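Local coordinates for protein kunitz-type serine protease inhibitor homolog calcicludine (Dendroaspis angusticeps, PDB 5YV7) that probably blocks L-type calcium channels as a snake-venom toxin built on the Kunitz protease-inhibitor fold, at residues R12-K18 and F35-G41. Residues are numbered along the deposited sequence; the frame is centred on the assembly and turned at random.
Sequences RIGSCKK and FLFSGCG
Ser38 carries most of the polar contact between the loop 12-18 and the segment 35-41. Its OG donates to Ile13 O at 2.7 Å, tilted 26° from the carbonyl plane. Its backbone N reaches the same oxygen at 3.0 Å, in that plane and on a lone pair. Ile13 O is therefore gripped twice by one residue. The hydroxyl lies between the backbone N and carbonyl carbon of Ser38 (chi1 75°), which turns it toward the loop. There it also takes a weak bond from Cys16 N. Ser38 O accepts Lys18 N at 3.1 Å, on a lone pair. Ser15 N meets Cys40 O less favourably, from above the carbonyl plane. The extended Arg12 chain puts a face of its guanidinium under Gly41 O, an approach too poorly angled for a hydrogen bond.

The covalent tie is the disulfide Cys16-Cys40, with a chi3 of 101°. Beside it, Gly14, at a positive phi, packs its CA directly against Cys40 O as a C-H...O contact of 3.2 Å.

Apolar contact is slight. Ile13 CG1 lies 4.1 Å from Phe35 CD2, and the two side chains run alongside, pointing opposite ways.

The Phe37 ring has polar neighbours. Gly39 N, of the same segment, lies over its centre, 3.4 Å above one face. Arg46 makes a cation-pi contact with this ring.

This pairing corresponds to the protease-binding loop of Kunitz inhibitors and its disulfide-linked partner. One disulfide and the bonds centred on Ser38 join the two segments at the surface of the protein, with Ser38 buried between them, consistent with a loop held in a defined shape.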
loop_
_atom_site.group_PDB
_atom_site.type_symbol
_atom_site.label_atom_id
_atom_site.label_comp_id
_atom_site.label_asym_id
_atom_site.label_seq_id
_atom_site.Cartn_x
_atom_site.Cartn_y
_atom_site.Cartn_z
ATOM N N ARG A 12 -1.852 6.845 -1.178
ATOM C CA ARG A 12 -2.766 7.672 -1.966
ATOM C C ARG A 12 -4.197 7.182 -1.759
ATOM O O ARG A 12 -4.597 6.141 -2.290
ATOM C CB ARG A 12 -2.384 7.660 -3.439
ATOM C CG ARG A 12 -2.656 8.979 -4.119
ATOM C CD ARG A 12 -2.516 8.883 -5.628
ATOM N NE ARG A 12 -2.710 10.193 -6.251
ATOM C CZ ARG A 12 -3.160 10.389 -7.491
ATOM N NH1 ARG A 12 -3.462 9.353 -8.275
ATOM N NH2 ARG A 12 -3.300 11.631 -7.950
ATOM N N ILE A 13 -4.968 7.954 -0.996
ATOM C CA ILE A 13 -6.357 7.603 -0.758
ATOM C C ILE A 13 -7.207 7.831 -2.007
ATOM O O ILE A 13 -8.177 7.100 -2.246
ATOM C CB ILE A 13 -6.874 8.391 0.454
ATOM C CG1 ILE A 13 -6.090 7.943 1.691
ATOM C CG2 ILE A 13 -8.390 8.203 0.614
ATOM C CD1 ILE A 13 -6.435 8.671 2.934
ATOM N N GLY A 14 -6.862 8.823 -2.820
ATOM C CA GLY A 14 -7.547 9.020 -4.078
ATOM C C GLY A 14 -8.790 9.876 -3.949
ATOM O O GLY A 14 -9.139 10.404 -2.887
ATOM N N SER A 15 -9.497 9.976 -5.068
ATOM C CA SER A 15 -10.482 11.028 -5.263
ATOM C C SER A 15 -11.925 10.563 -5.129
ATOM O O SER A 15 -12.822 11.409 -5.107
ATOM C CB SER A 15 -10.280 11.679 -6.644
ATOM O OG SER A 15 -9.828 10.736 -7.608
ATOM N N CYS A 16 -12.176 9.260 -5.030
ATOM C CA CYS A 16 -13.544 8.770 -4.908
ATOM C C CYS A 16 -14.060 9.016 -3.496
ATOM O O CYS A 16 -13.399 9.643 -2.666
ATOM C CB CYS A 16 -13.623 7.305 -5.304
ATOM S SG CYS A 16 -13.821 7.115 -7.075
ATOM N N LYS A 17 -15.256 8.510 -3.204
ATOM C CA LYS A 17 -16.015 8.929 -2.030
ATOM C C LYS A 17 -16.420 7.772 -1.125
ATOM O O LYS A 17 -17.327 7.934 -0.304
ATOM C CB LYS A 17 -17.264 9.692 -2.472
ATOM C CG LYS A 17 -17.002 10.870 -3.411
ATOM C CD LYS A 17 -18.262 11.726 -3.619
ATOM C CE LYS A 17 -18.493 12.719 -2.468
ATOM N NZ LYS A 17 -19.067 12.083 -1.234
ATOM N N LYS A 18 -15.784 6.612 -1.245
ATOM C CA LYS A 18 -16.133 5.452 -0.421
ATOM C C LYS A 18 -14.936 5.069 0.446
ATOM O O LYS A 18 -13.995 5.846 0.602
ATOM C CB LYS A 18 -16.605 4.298 -1.304
ATOM C CG LYS A 18 -17.857 4.644 -2.095
ATOM C CD LYS A 18 -19.007 5.025 -1.156
ATOM C CE LYS A 18 -20.304 5.264 -1.909
ATOM N NZ LYS A 18 -21.444 5.344 -0.958
ATOM N N PHE A 35 -4.610 1.332 5.695
ATOM C CA PHE A 35 -5.200 2.631 5.392
ATOM C C PHE A 35 -6.535 2.420 4.690
ATOM O O PHE A 35 -6.858 1.313 4.247
ATOM C CB PHE A 35 -4.253 3.516 4.558
ATOM C CG PHE A 35 -4.230 3.211 3.072
ATOM C CD1 PHE A 35 -3.463 2.161 2.572
ATOM C CD2 PHE A 35 -4.930 4.021 2.171
ATOM C CE1 PHE A 35 -3.403 1.905 1.192
ATOM C CE2 PHE A 35 -4.884 3.780 0.799
ATOM C CZ PHE A 35 -4.118 2.723 0.298
ATOM N N LEU A 36 -7.320 3.489 4.629
ATOM C CA LEU A 36 -8.616 3.464 3.967
ATOM C C LEU A 36 -8.465 4.060 2.570
ATOM O O LEU A 36 -8.119 5.235 2.429
ATOM C CB LEU A 36 -9.675 4.223 4.777
ATOM C CG LEU A 36 -10.005 3.624 6.149
ATOM C CD1 LEU A 36 -11.142 4.391 6.834
ATOM C CD2 LEU A 36 -10.327 2.120 6.052
ATOM N N PHE A 37 -8.706 3.236 1.551
ATOM C CA PHE A 37 -8.676 3.662 0.159
ATOM C C PHE A 37 -10.071 4.123 -0.265
ATOM O O PHE A 37 -11.078 3.499 0.086
ATOM C CB PHE A 37 -8.180 2.509 -0.719
ATOM C CG PHE A 37 -8.184 2.802 -2.191
ATOM C CD1 PHE A 37 -7.613 3.964 -2.689
ATOM C CD2 PHE A 37 -8.749 1.901 -3.088
ATOM C CE1 PHE A 37 -7.610 4.231 -4.063
ATOM C CE2 PHE A 37 -8.741 2.160 -4.470
ATOM C CZ PHE A 37 -8.173 3.324 -4.951
ATOM N N SER A 38 -10.127 5.238 -0.999
ATOM C CA SER A 38 -11.415 5.817 -1.369
ATOM C C SER A 38 -12.128 5.010 -2.444
ATOM O O SER A 38 -13.350 5.123 -2.571
ATOM C CB SER A 38 -11.248 7.266 -1.842
ATOM O OG SER A 38 -10.701 7.310 -3.141
ATOM N N GLY A 39 -11.398 4.211 -3.227
ATOM C CA GLY A 39 -11.983 3.399 -4.273
ATOM C C GLY A 39 -11.535 3.737 -5.681
ATOM O O GLY A 39 -11.701 2.901 -6.578
ATOM N N CYS A 40 -10.974 4.927 -5.910
ATOM C CA CYS A 40 -10.343 5.221 -7.191
ATOM C C CYS A 40 -9.242 6.263 -7.006
ATOM O O CYS A 40 -9.093 6.861 -5.940
ATOM C CB CYS A 40 -11.371 5.712 -8.215
ATOM S SG CYS A 40 -11.974 7.384 -7.873
ATOM N N GLY A 41 -8.485 6.494 -8.077
ATOM C CA GLY A 41 -7.452 7.513 -8.055
ATOM C C GLY A 41 -6.307 7.214 -7.111
ATOM O O GLY A 41 -5.670 8.144 -6.605
#